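Dihydrodipicolinate synthase (Oceanobacillus iheyensis HTE831, PDB 3D0C) probably catalyses the condensation of pyruvate with aspartate semialdehyde to 4-hydroxy-tetrahydrodipicolinate, a step on the route to lysine. Local coordinates at residues T63-E66 / A67-A71; V70-R73 / V74-V78; A253-N256 / N257-V261; N288-L291 / E292-L296. The protein carries 1 engineered substitution. All blocks are in the same frame, centred on the assembly; numbering follows the deposited sequence.

Overall arrangement
All four contacts are short helical or turn arrangements of one TIM-barrel chain, in two groups. Contacts 1 and 2 follow each other along helix 64-78, share Val70 and Ala71, and have centres 10 Å apart. Contacts 3 and 4 belong to the C-terminal helices, with centres 14 Å apart, and are joined directly: Lys254 NZ meets Asp289 OD1 at 2.8 Å in a salt bridge. The groups do not touch; the centres of contacts 1 and 3 are 24 Å apart. Contact 3 comes nearest the predicted active site, the Asn257 side chain lying about 8 Å from that of Tyr143, while the side chain of Val70 is about 11 Å from that of Thr56, predicted to bind pyruvate.

Contact 1 (T63-E66 / A67-A71); sequences TIEE and AKQVA
Ala67 N bonds back to Thr63 O at 3.0 Å, and the same four-residue step repeats from Lys68 N to Ile64 O, Gln69 N to Glu65 O and Val70 N to Glu66 O. These bonds make residues 64-71 the first turns of helix 64-78, with Thr63 just ahead of it at the N-cap. The first turn of a helix has N-H groups that no preceding turn can satisfy, and Thr63 and Glu66 deal with this together. Thr63 OG1 accepts a hydrogen bond from Glu66 N at 3.1 Å. In return Glu66 OE1 accepts from Thr63 N at 3.0 Å, almost straight (168°), through the lone pair facing away from OE2. Glu66 can reach back because its CG stands beside its own backbone N (chi1 -62°) and the chain beyond is extended. The same OE1 forms a salt bridge with Arg279. One turn on, the aliphatic part of Lys68 slants across Ile64, whose CG2 meets Lys68 CE at 3.7 Å; a long lysine suits this place because its CE passes over the isoleucine methyl while NZ goes on to a salt bridge with Glu97 on helix 92-104. Gln69 CG folds over Glu65 O at 3.1 Å, and its side chain also touches Trp32 of helix 32-44. Small Ala67 fits its buried place against Phe59. The reciprocal pair of bonds between Thr63 and Glu66 is a capping box, here opening the helix of the beta-alpha-beta unit that runs from strand 49-50 to strand 83-88 of the TIM barrel.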
ATOM      1  N   THR A  63     -10.098  -3.802  10.045  1.00 17.04           N
ATOM      2  CA  THR A  63     -11.085  -4.071   9.005  1.00 17.18           C
ATOM      3  C   THR A  63     -11.761  -2.716   8.829  1.00 17.56           C
ATOM      4  O   THR A  63     -11.529  -1.799   9.623  1.00 16.15           O
ATOM      5  CB  THR A  63     -12.166  -5.084   9.452  1.00 18.06           C
ATOM      6  OG1 THR A  63     -12.853  -4.568  10.596  1.00 17.90           O
ATOM      7  CG2 THR A  63     -11.549  -6.436   9.788  1.00 18.52           C
ATOM      8  N   ILE A  64     -12.588  -2.586   7.799  1.00 17.73           N
ATOM      9  CA  ILE A  64     -13.302  -1.335   7.543  1.00 18.63           C
ATOM     10  C   ILE A  64     -14.226  -1.029   8.725  1.00 19.56           C
ATOM     11  O   ILE A  64     -14.322   0.115   9.193  1.00 18.81           O
ATOM     12  CB  ILE A  64     -14.133  -1.443   6.233  1.00 20.28           C
ATOM     13  CG1 ILE A  64     -13.193  -1.515   5.025  1.00 23.66           C
ATOM     14  CG2 ILE A  64     -15.097  -0.265   6.106  1.00 21.76           C
ATOM     15  CD1 ILE A  64     -12.274  -0.308   4.864  1.00 27.47           C
ATOM     16  N   GLU A  65     -14.908  -2.058   9.212  1.00 20.76           N
ATOM     17  CA  GLU A  65     -15.812  -1.895  10.344  1.00 22.12           C
ATOM     18  C   GLU A  65     -15.073  -1.383  11.588  1.00 21.39           C
ATOM     19  O   GLU A  65     -15.547  -0.474  12.278  1.00 19.86           O
ATOM     20  CB  GLU A  65     -16.485  -3.227  10.653  1.00 26.04           C
ATOM     21  CG  GLU A  65     -17.384  -3.207  11.859  1.00 30.83           C
ATOM     22  CD  GLU A  65     -17.877  -4.596  12.202  1.00 35.40           C
ATOM     23  OE1 GLU A  65     -17.022  -5.475  12.451  1.00 40.68           O
ATOM     24  OE2 GLU A  65     -19.108  -4.815  12.218  1.00 36.10           O
ATOM     25  N   GLU A  66     -13.918  -1.975  11.879  1.00 20.92           N
ATOM     26  CA  GLU A  66     -13.133  -1.553  13.033  1.00 21.38           C
ATOM     27  C   GLU A  66     -12.624  -0.127  12.860  1.00 18.18           C
ATOM     28  O   GLU A  66     -12.574   0.632  13.821  1.00 18.08           O
ATOM     29  CB  GLU A  66     -11.935  -2.483  13.250  1.00 24.35           C
ATOM     30  CG  GLU A  66     -12.287  -3.921  13.557  1.00 27.80           C
ATOM     31  CD  GLU A  66     -11.048  -4.767  13.747  1.00 30.34           C
ATOM     32  OE1 GLU A  66     -10.192  -4.772  12.836  1.00 28.49           O
ATOM     33  OE2 GLU A  66     -10.924  -5.422  14.801  1.00 28.39           O
ATOM     34  N   ALA A  67     -12.243   0.244  11.642  1.00 16.65           N
ATOM     35  CA  ALA A  67     -11.740   1.595  11.408  1.00 17.00           C
ATOM     36  C   ALA A  67     -12.824   2.633  11.686  1.00 17.43           C
ATOM     37  O   ALA A  67     -12.563   3.671  12.299  1.00 20.85           O
ATOM     38  CB  ALA A  67     -11.218   1.733   9.972  1.00 13.77           C
ATOM     39  N   LYS A  68     -14.047   2.366  11.248  1.00 17.40           N
ATOM     40  CA  LYS A  68     -15.127   3.307  11.509  1.00 20.46           C
ATOM     41  C   LYS A  68     -15.347   3.405  13.023  1.00 20.25           C
ATOM     42  O   LYS A  68     -15.563   4.497  13.556  1.00 19.22           O
ATOM     43  CB  LYS A  68     -16.415   2.844  10.830  1.00 22.46           C
ATOM     44  CG  LYS A  68     -16.335   2.809   9.314  1.00 23.44           C
ATOM     45  CD  LYS A  68     -17.604   2.227   8.730  1.00 28.68           C
ATOM     46  CE  LYS A  68     -17.570   2.245   7.215  1.00 31.11           C
ATOM     47  NZ  LYS A  68     -18.754   1.547   6.647  1.00 33.86           N
ATOM     48  N   GLN A  69     -15.282   2.265  13.711  1.00 19.75           N
ATOM     49  CA  GLN A  69     -15.481   2.245  15.162  1.00 23.94           C
ATOM     50  C   GLN A  69     -14.424   3.068  15.905  1.00 23.97           C
ATOM     51  O   GLN A  69     -14.739   3.762  16.872  1.00 22.81           O
ATOM     52  CB  GLN A  69     -15.475   0.808  15.691  1.00 25.02           C
ATOM     53  CG  GLN A  69     -16.609  -0.064  15.164  1.00 32.33           C
ATOM     54  CD  GLN A  69     -16.682  -1.411  15.863  1.00 36.45           C
ATOM     55  OE1 GLN A  69     -15.689  -2.139  15.951  1.00 38.05           O
ATOM     56  NE2 GLN A  69     -17.865  -1.753  16.359  1.00 39.47           N
ATOM     57  N   VAL A  70     -13.175   2.984  15.457  1.00 21.02           N
ATOM     58  CA  VAL A  70     -12.099   3.744  16.085  1.00 21.54           C
ATOM     59  C   VAL A  70     -12.312   5.237  15.865  1.00 20.83           C
ATOM     60  O   VAL A  70     -12.244   6.028  16.805  1.00 21.13           O
ATOM     61  CB  VAL A  70     -10.712   3.345  15.520  1.00 24.19           C
ATOM     62  CG1 VAL A  70      -9.627   4.242  16.106  1.00 24.05           C
ATOM     63  CG2 VAL A  70     -10.422   1.888  15.844  1.00 22.56           C
ATOM     64  N   ALA A  71     -12.580   5.628  14.626  1.00 19.48           N
ATOM     65  CA  ALA A  71     -12.803   7.036  14.326  1.00 19.76           C
ATOM     66  C   ALA A  71     -13.963   7.557  15.170  1.00 19.40           C
ATOM     67  O   ALA A  71     -13.864   8.603  15.819  1.00 20.60           O
ATOM     68  CB  ALA A  71     -13.105   7.219  12.840  1.00 17.98           C
TER

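Contact 2 (V70-R73 / V74-V78); sequences VATR and VTELV
Thr75 meets Ala71 twice, and the polar contacts are built round that pair. Ala71 O receives Thr75 N at 2.9 Å, the ordinary helical bond, and also Thr75 OG1 at 2.9 Å. The hydroxyl comes from above the carbonyl plane, 41° out of it, whereas the amide arrives close to the line of the C=O. What allows this is the first torsion of Thr75, -63°, which sets OG1 beside its own backbone N and over the preceding turn. An alanine at this place would remove the hydroxyl and its methyl, which is likely to leave Ala71 O with a single donor from this residue and open a small gap against Val84 of strand 83-88. The other backbone bonds run in step, with Val74 N to Val70 O at 2.9 Å and nearly straight at 174°, then Glu76 N to Thr72 O and Leu77 N to Arg73 O.

Apolar contact is lighter. Val70 and Val74 lie side by side, CG1 to CG2 at 4.1 Å, on the flank that faces the barrel, where Val74 also packs on Ile50; branched valines fill such a surface without long chains.

A mixed contact lies on another flank, where the methyl Thr72 CG2 is 3.7 Å from the carboxylate oxygen Glu76 OE1. Thr72 OG1 bonds instead to Ser105 and to Lys68 O. Arg73 turns toward helix 32-44 and pairs with Asp36.

A buried threonine thus spends its hydroxyl on the helix's own backbone, which probably satisfies the polar group where it lies against strand 83-88.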
ATOM      1  N   VAL A  70     -13.175   2.984  15.457  1.00 21.02           N
ATOM      2  CA  VAL A  70     -12.099   3.744  16.085  1.00 21.54           C
ATOM      3  C   VAL A  70     -12.312   5.237  15.865  1.00 20.83           C
ATOM      4  O   VAL A  70     -12.244   6.028  16.805  1.00 21.13           O
ATOM      5  CB  VAL A  70     -10.712   3.345  15.520  1.00 24.19           C
ATOM      6  CG1 VAL A  70      -9.627   4.242  16.106  1.00 24.05           C
ATOM      7  CG2 VAL A  70     -10.422   1.888  15.844  1.00 22.56           C
ATOM      8  N   ALA A  71     -12.580   5.628  14.626  1.00 19.48           N
ATOM      9  CA  ALA A  71     -12.803   7.036  14.326  1.00 19.76           C
ATOM     10  C   ALA A  71     -13.963   7.557  15.170  1.00 19.40           C
ATOM     11  O   ALA A  71     -13.864   8.603  15.819  1.00 20.60           O
ATOM     12  CB  ALA A  71     -13.105   7.219  12.840  1.00 17.98           C
ATOM     13  N   THR A  72     -15.065   6.816  15.163  1.00 19.95           N
ATOM     14  CA  THR A  72     -16.242   7.206  15.922  1.00 20.68           C
ATOM     15  C   THR A  72     -15.903   7.364  17.401  1.00 21.60           C
ATOM     16  O   THR A  72     -16.209   8.394  18.017  1.00 22.24           O
ATOM     17  CB  THR A  72     -17.370   6.159  15.744  1.00 19.98           C
ATOM     18  OG1 THR A  72     -17.805   6.163  14.376  1.00 22.51           O
ATOM     19  CG2 THR A  72     -18.556   6.478  16.641  1.00 21.45           C
ATOM     20  N   ARG A  73     -15.251   6.343  17.951  1.00 23.10           N
ATOM     21  CA  ARG A  73     -14.856   6.312  19.361  1.00 22.84           C
ATOM     22  C   ARG A  73     -13.997   7.511  19.758  1.00 24.66           C
ATOM     23  O   ARG A  73     -14.263   8.191  20.756  1.00 21.75           O
ATOM     24  CB  ARG A  73     -14.071   5.033  19.645  1.00 25.17           C
ATOM     25  CG  ARG A  73     -13.671   4.847  21.101  1.00 28.68           C
ATOM     26  CD  ARG A  73     -14.833   4.280  21.902  1.00 33.32           C
ATOM     27  NE  ARG A  73     -14.411   3.785  23.210  1.00 36.95           N
ATOM     28  CZ  ARG A  73     -15.139   2.966  23.961  1.00 40.12           C
ATOM     29  NH1 ARG A  73     -16.323   2.551  23.527  1.00 38.92           N
ATOM     30  NH2 ARG A  73     -14.686   2.561  25.141  1.00 39.34           N
ATOM     31  N   VAL A  74     -12.943   7.758  18.987  1.00 23.43           N
ATOM     32  CA  VAL A  74     -12.062   8.875  19.282  1.00 22.07           C
ATOM     33  C   VAL A  74     -12.799  10.203  19.179  1.00 23.08           C
ATOM     34  O   VAL A  74     -12.701  11.040  20.076  1.00 21.42           O
ATOM     35  CB  VAL A  74     -10.839   8.899  18.330  1.00 24.94           C
ATOM     36  CG1 VAL A  74      -9.926  10.085  18.675  1.00 21.82           C
ATOM     37  CG2 VAL A  74     -10.071   7.598  18.447  1.00 22.11           C
ATOM     38  N   THR A  75     -13.545  10.396  18.091  1.00 23.18           N
ATOM     39  CA  THR A  75     -14.283  11.641  17.895  1.00 24.76           C
ATOM     40  C   THR A  75     -15.201  11.958  19.082  1.00 27.36           C
ATOM     41  O   THR A  75     -15.200  13.080  19.607  1.00 23.58           O
ATOM     42  CB  THR A  75     -15.137  11.591  16.597  1.00 26.20           C
ATOM     43  OG1 THR A  75     -14.275  11.458  15.459  1.00 24.08           O
ATOM     44  CG2 THR A  75     -15.967  12.866  16.448  1.00 29.56           C
ATOM     45  N   GLU A  76     -15.982  10.966  19.500  1.00 26.61           N
ATOM     46  CA  GLU A  76     -16.908  11.146  20.610  1.00 30.02           C
ATOM     47  C   GLU A  76     -16.189  11.365  21.939  1.00 30.47           C
ATOM     48  O   GLU A  76     -16.609  12.200  22.741  1.00 28.87           O
ATOM     49  CB  GLU A  76     -17.864   9.948  20.694  1.00 32.27           C
ATOM     50  CG  GLU A  76     -18.599   9.698  19.384  1.00 36.97           C
ATOM     51  CD  GLU A  76     -19.691   8.649  19.488  1.00 41.21           C
ATOM     52  OE1 GLU A  76     -19.450   7.591  20.107  1.00 42.09           O
ATOM     53  OE2 GLU A  76     -20.786   8.879  18.933  1.00 41.15           O
ATOM     54  N   LEU A  77     -15.104  10.635  22.171  1.00 29.86           N
ATOM     55  CA  LEU A  77     -14.352  10.794  23.411  1.00 32.63           C
ATOM     56  C   LEU A  77     -13.752  12.203  23.483  1.00 33.01           C
ATOM     57  O   LEU A  77     -13.860  12.887  24.506  1.00 30.77           O
ATOM     58  CB  LEU A  77     -13.238   9.751  23.502  1.00 36.82           C
ATOM     59  CG  LEU A  77     -12.398   9.798  24.778  1.00 39.76           C
ATOM     60  CD1 LEU A  77     -13.303   9.675  25.996  1.00 43.61           C
ATOM     61  CD2 LEU A  77     -11.381   8.678  24.755  1.00 42.52           C
ATOM     62  N   VAL A  78     -13.126  12.635  22.390  1.00 30.35           N
ATOM     63  CA  VAL A  78     -12.528  13.965  22.327  1.00 30.97           C
ATOM     64  C   VAL A  78     -13.618  14.989  22.619  1.00 31.71           C
ATOM     65  O   VAL A  78     -13.399  15.965  23.339  1.00 29.27           O
ATOM     66  CB  VAL A  78     -11.928  14.254  20.930  1.00 31.72           C
ATOM     67  CG1 VAL A  78     -11.485  15.708  20.842  1.00 32.17           C
ATOM     68  CG2 VAL A  78     -10.750  13.328  20.667  1.00 31.36           C
TER

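Contact 3 (A253-N256 / N257-V261); sequences AKHN and NGNNV
Asn257 N returns to Ala253 O at 2.8 Å where helix 235-257 becomes irregular, with three successive residues in left-handed conformation, and a type I beta turn from Asn257 to Asn260 then leads into helix 260-270. His255, Asn256 and Asn257 all have positive phi, and asparagine accepts this conformation more readily than most residues. Gly258 suits the next place because a CB there would press on His255 O, which accepts from Gly258 N at 3.0 Å, the donor well above the carbonyl plane.

Asn259 runs back from the turn to the edge of the His255 ring. Its CB lies 3.9 Å from Lys254 O, which also takes a weak bond from Asn259 N. Asn259 CG comes to 3.8 Å from His255 CD2, and the amide stands almost upright to the ring, the planes 86° apart. At the tip ND2 passes Lys254 CB and bonds to Leu251 O and to Asp289 OD2, the oxygen that also holds His255 NE2.

The Asn257 amide lies back against Ala253, with OD1 3.6 Å from Ala253 CB. A valine here, branched at CB, would probably strain the positive phi and lose the amide that packs on Ala253 and meets Tyr119 of the second subunit. Asn259 OD1 lies in the plane of the His255 ring, at its edge, 3.5 Å from His255 CD2.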
ATOM      1  N   ALA A 253      12.479   4.011  12.766  1.00 16.43           N
ATOM      2  CA  ALA A 253      12.744   3.891  11.342  1.00 18.29           C
ATOM      3  C   ALA A 253      13.505   2.629  10.926  1.00 18.15           C
ATOM      4  O   ALA A 253      13.574   2.321   9.740  1.00 17.48           O
ATOM      5  CB  ALA A 253      13.478   5.149  10.850  1.00 19.48           C
ATOM      6  N   LYS A 254      14.060   1.887  11.881  1.00 19.38           N
ATOM      7  CA  LYS A 254      14.808   0.673  11.542  1.00 22.82           C
ATOM      8  C   LYS A 254      13.966  -0.359  10.796  1.00 21.97           C
ATOM      9  O   LYS A 254      12.749  -0.431  10.973  1.00 19.73           O
ATOM     10  CB  LYS A 254      15.384   0.006  12.795  1.00 25.94           C
ATOM     11  CG  LYS A 254      16.399   0.831  13.563  1.00 29.75           C
ATOM     12  CD  LYS A 254      17.133  -0.038  14.590  1.00 33.68           C
ATOM     13  CE  LYS A 254      18.023  -1.077  13.905  1.00 36.01           C
ATOM     14  NZ  LYS A 254      18.746  -1.967  14.860  1.00 37.73           N
ATOM     15  N   HIS A 255      14.628  -1.163   9.970  1.00 21.72           N
ATOM     16  CA  HIS A 255      13.951  -2.198   9.198  1.00 22.88           C
ATOM     17  C   HIS A 255      12.921  -1.577   8.266  1.00 21.89           C
ATOM     18  O   HIS A 255      11.792  -2.056   8.149  1.00 19.31           O
ATOM     19  CB  HIS A 255      13.283  -3.203  10.140  1.00 30.17           C
ATOM     20  CG  HIS A 255      14.168  -3.649  11.260  1.00 35.57           C
ATOM     21  ND1 HIS A 255      15.425  -4.172  11.049  1.00 37.32           N
ATOM     22  CD2 HIS A 255      13.996  -3.609  12.602  1.00 35.63           C
ATOM     23  CE1 HIS A 255      15.992  -4.433  12.213  1.00 38.69           C
ATOM     24  NE2 HIS A 255      15.146  -4.099  13.171  1.00 38.52           N
ATOM     25  N   ASN A 256      13.326  -0.501   7.602  1.00 21.39           N
ATOM     26  CA  ASN A 256      12.457   0.195   6.665  1.00 20.38           C
ATOM     27  C   ASN A 256      11.153   0.617   7.342  1.00 19.37           C
ATOM     28  O   ASN A 256      10.065   0.458   6.785  1.00 18.32           O
ATOM     29  CB  ASN A 256      12.189  -0.712   5.453  1.00 23.52           C
ATOM     30  CG  ASN A 256      11.366  -0.029   4.376  1.00 26.08           C
ATOM     31  OD1 ASN A 256      11.571   1.146   4.073  1.00 25.81           O
ATOM     32  ND2 ASN A 256      10.441  -0.770   3.781  1.00 27.34           N
ATOM     33  N   ASN A 257      11.284   1.148   8.557  1.00 18.27           N
ATOM     34  CA  ASN A 257      10.150   1.625   9.345  1.00 19.72           C
ATOM     35  C   ASN A 257       9.285   0.527   9.956  1.00 18.68           C
ATOM     36  O   ASN A 257       8.193   0.804  10.468  1.00 18.01           O
ATOM     37  CB  ASN A 257       9.271   2.552   8.497  1.00 21.76           C
ATOM     38  CG  ASN A 257      10.055   3.706   7.900  1.00 24.26           C
ATOM     39  OD1 ASN A 257      10.685   4.478   8.619  1.00 22.99           O
ATOM     40  ND2 ASN A 257      10.024   3.820   6.574  1.00 23.31           N
ATOM     41  N   GLY A 258       9.765  -0.715   9.904  1.00 18.61           N
ATOM     42  CA  GLY A 258       9.007  -1.812  10.485  1.00 17.35           C
ATOM     43  C   GLY A 258       8.789  -1.596  11.970  1.00 16.16           C
ATOM     44  O   GLY A 258       7.752  -1.972  12.521  1.00 12.58           O
ATOM     45  N   ASN A 259       9.772  -0.962  12.608  1.00 17.36           N
ATOM     46  CA  ASN A 259       9.749  -0.670  14.045  1.00 17.89           C
ATOM     47  C   ASN A 259       8.876   0.509  14.447  1.00 20.44           C
ATOM     48  O   ASN A 259       8.676   0.757  15.641  1.00 18.61           O
ATOM     49  CB  ASN A 259      11.166  -0.352  14.536  1.00 21.26           C
ATOM     50  CG  ASN A 259      11.925  -1.573  14.993  1.00 23.22           C
ATOM     51  OD1 ASN A 259      11.451  -2.699  14.860  1.00 24.03           O
ATOM     52  ND2 ASN A 259      13.119  -1.356  15.533  1.00 25.11           N
ATOM     53  N   ASN A 260       8.355   1.235  13.463  1.00 19.13           N
ATOM     54  CA  ASN A 260       7.587   2.442  13.744  1.00 17.70           C
ATOM     55  C   ASN A 260       6.590   2.430  14.903  1.00 16.71           C
ATOM     56  O   ASN A 260       6.679   3.271  15.799  1.00 15.95           O
ATOM     57  CB  ASN A 260       6.892   2.928  12.469  1.00 19.46           C
ATOM     58  CG  ASN A 260       6.329   4.318  12.624  1.00 19.69           C
ATOM     59  OD1 ASN A 260       5.358   4.522  13.339  1.00 20.98           O
ATOM     60  ND2 ASN A 260       6.955   5.292  11.973  1.00 21.60           N
ATOM     61  N   VAL A 261       5.640   1.500  14.888  1.00 14.35           N
ATOM     62  CA  VAL A 261       4.644   1.424  15.952  1.00 15.25           C
ATOM     63  C   VAL A 261       5.053   0.547  17.146  1.00 18.10           C
ATOM     64  O   VAL A 261       4.770   0.892  18.299  1.00 17.78           O
ATOM     65  CB  VAL A 261       3.286   0.912  15.411  1.00 15.14           C
ATOM     66  CG1 VAL A 261       2.253   0.804  16.554  1.00 18.43           C
ATOM     67  CG2 VAL A 261       2.774   1.851  14.353  1.00 15.73           C
TER

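Contact 4 (N288-L291 / E292-L296); sequences NDRL and ELEEL
Helix 287-303, which lies against helices 235-257 and 260-270 at the C-terminal end of the chain, contains this contact in its first turns. Asn288 O accepts Glu292 N at 3.0 Å, and Asp289, Arg290 and Leu291 repeat the bond to Leu293, Glu294 and Glu295. Leu291 carries most of the side-chain contact: its CD1 touches the CG methylene of Glu295 at 4.1 Å and the carboxylate oxygen OE1 of Glu294 at 4.1 Å. Glu294 crosses Arg290 obliquely, Glu294 OE2 3.9 Å from Arg290 CG, with carboxylate and guanidinium turned 69° apart. Arg290, extended at first (chi1 -172°) and then bent about CG-CD, takes its charge away to Glu266 of helix 260-270. Leu293 packs on Leu285 and on the side chains of Glu266 and Gln270, its burial suiting a leucine. On the side toward helix 235-257, Asp289 OD1 comes within 4.4 Å of Glu292 OE2, a pair of like charges. Lys254 forms a salt bridge with Asp289 and only packs near Glu292; it would probably offset part of the repulsion, so the charge of this edge is probably balanced in part by Lys254 of helix 235-257.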
ATOM      1  N   ASN A 288      17.771  -7.312  20.343  1.00 26.72           N
ATOM      2  CA  ASN A 288      18.702  -6.195  20.291  1.00 27.62           C
ATOM      3  C   ASN A 288      18.020  -4.833  20.243  1.00 26.71           C
ATOM      4  O   ASN A 288      18.467  -3.899  20.906  1.00 26.94           O
ATOM      5  CB  ASN A 288      19.655  -6.360  19.101  1.00 29.18           C
ATOM      6  CG  ASN A 288      20.683  -7.466  19.327  1.00 33.38           C
ATOM      7  OD1 ASN A 288      21.327  -7.519  20.378  1.00 35.52           O
ATOM      8  ND2 ASN A 288      20.848  -8.346  18.340  1.00 34.72           N
ATOM      9  N   ASP A 289      16.948  -4.704  19.465  1.00 27.11           N
ATOM     10  CA  ASP A 289      16.248  -3.425  19.400  1.00 25.39           C
ATOM     11  C   ASP A 289      15.542  -3.163  20.723  1.00 25.02           C
ATOM     12  O   ASP A 289      15.390  -2.020  21.149  1.00 23.63           O
ATOM     13  CB  ASP A 289      15.224  -3.415  18.265  1.00 26.09           C
ATOM     14  CG  ASP A 289      15.867  -3.303  16.902  1.00 26.22           C
ATOM     15  OD1 ASP A 289      17.074  -2.981  16.835  1.00 26.39           O
ATOM     16  OD2 ASP A 289      15.162  -3.521  15.895  1.00 26.68           O
ATOM     17  N   ARG A 290      15.102  -4.231  21.375  1.00 23.55           N
ATOM     18  CA  ARG A 290      14.426  -4.081  22.655  1.00 24.01           C
ATOM     19  C   ARG A 290      15.434  -3.498  23.661  1.00 24.33           C
ATOM     20  O   ARG A 290      15.126  -2.566  24.403  1.00 23.98           O
ATOM     21  CB  ARG A 290      13.877  -5.444  23.119  1.00 24.14           C
ATOM     22  CG  ARG A 290      12.982  -5.390  24.355  1.00 26.52           C
ATOM     23  CD  ARG A 290      12.251  -6.722  24.618  1.00 27.79           C
ATOM     24  NE  ARG A 290      11.176  -7.030  23.667  1.00 29.67           N
ATOM     25  CZ  ARG A 290      11.289  -7.881  22.650  1.00 31.56           C
ATOM     26  NH1 ARG A 290      12.438  -8.514  22.437  1.00 30.67           N
ATOM     27  NH2 ARG A 290      10.247  -8.127  21.859  1.00 31.80           N
ATOM     28  N   LEU A 291      16.646  -4.037  23.659  1.00 23.61           N
ATOM     29  CA  LEU A 291      17.695  -3.560  24.556  1.00 26.18           C
ATOM     30  C   LEU A 291      18.027  -2.095  24.263  1.00 26.31           C
ATOM     31  O   LEU A 291      18.172  -1.279  25.178  1.00 28.75           O
ATOM     32  CB  LEU A 291      18.946  -4.430  24.389  1.00 26.37           C
ATOM     33  CG  LEU A 291      20.190  -4.055  25.198  1.00 28.36           C
ATOM     34  CD1 LEU A 291      19.843  -3.963  26.682  1.00 28.05           C
ATOM     35  CD2 LEU A 291      21.280  -5.095  24.949  1.00 30.13           C
ATOM     36  N   GLU A 292      18.131  -1.758  22.981  1.00 26.11           N
ATOM     37  CA  GLU A 292      18.440  -0.386  22.593  1.00 24.71           C
ATOM     38  C   GLU A 292      17.383   0.581  23.100  1.00 22.46           C
ATOM     39  O   GLU A 292      17.704   1.687  23.542  1.00 22.29           O
ATOM     40  CB  GLU A 292      18.563  -0.264  21.073  1.00 25.53           C
ATOM     41  CG  GLU A 292      19.948  -0.585  20.545  1.00 29.76           C
ATOM     42  CD  GLU A 292      20.193  -0.006  19.159  1.00 31.25           C
ATOM     43  OE1 GLU A 292      19.960   1.211  18.971  1.00 32.53           O
ATOM     44  OE2 GLU A 292      20.627  -0.767  18.268  1.00 34.73           O
ATOM     45  N   LEU A 293      16.122   0.165  23.042  1.00 22.28           N
ATOM     46  CA  LEU A 293      15.036   1.014  23.506  1.00 22.52           C
ATOM     47  C   LEU A 293      15.107   1.194  25.019  1.00 23.87           C
ATOM     48  O   LEU A 293      14.949   2.304  25.535  1.00 20.45           O
ATOM     49  CB  LEU A 293      13.687   0.404  23.118  1.00 22.93           C
ATOM     50  CG  LEU A 293      12.456   1.151  23.633  1.00 22.06           C
ATOM     51  CD1 LEU A 293      12.473   2.600  23.160  1.00 22.78           C
ATOM     52  CD2 LEU A 293      11.211   0.444  23.143  1.00 20.27           C
ATOM     53  N   GLU A 294      15.342   0.092  25.726  1.00 23.60           N
ATOM     54  CA  GLU A 294      15.431   0.136  27.182  1.00 25.05           C
ATOM     55  C   GLU A 294      16.540   1.094  27.621  1.00 24.60           C
ATOM     56  O   GLU A 294      16.370   1.864  28.570  1.00 27.31           O
ATOM     57  CB  GLU A 294      15.680  -1.271  27.744  1.00 23.98           C
ATOM     58  CG  GLU A 294      14.593  -2.287  27.383  1.00 28.10           C
ATOM     59  CD  GLU A 294      14.871  -3.680  27.932  1.00 29.85           C
ATOM     60  OE1 GLU A 294      16.046  -3.983  28.241  1.00 31.03           O
ATOM     61  OE2 GLU A 294      13.915  -4.479  28.044  1.00 31.37           O
ATOM     62  N   GLU A 295      17.669   1.047  26.926  1.00 25.02           N
ATOM     63  CA  GLU A 295      18.797   1.916  27.245  1.00 26.54           C
ATOM     64  C   GLU A 295      18.460   3.384  26.986  1.00 27.50           C
ATOM     65  O   GLU A 295      18.874   4.263  27.745  1.00 27.13           O
ATOM     66  CB  GLU A 295      20.021   1.528  26.418  1.00 27.36           C
ATOM     67  CG  GLU A 295      20.449   0.074  26.577  1.00 32.33           C
ATOM     68  CD  GLU A 295      21.764  -0.229  25.876  1.00 32.97           C
ATOM     69  OE1 GLU A 295      21.850  -0.018  24.646  1.00 33.95           O
ATOM     70  OE2 GLU A 295      22.712  -0.677  26.557  1.00 36.50           O
ATOM     71  N   LEU A 296      17.726   3.652  25.905  1.00 25.29           N
ATOM     72  CA  LEU A 296      17.340   5.022  25.585  1.00 25.40           C
ATOM     73  C   LEU A 296      16.456   5.571  26.696  1.00 25.60           C
ATOM     74  O   LEU A 296      16.626   6.710  27.131  1.00 27.04           O
ATOM     75  CB  LEU A 296      16.584   5.083  24.250  1.00 22.32           C
ATOM     76  CG  LEU A 296      15.914   6.425  23.915  1.00 21.93           C
ATOM     77  CD1 LEU A 296      16.935   7.553  23.957  1.00 23.29           C
ATOM     78  CD2 LEU A 296      15.273   6.340  22.535  1.00 23.24           C
TER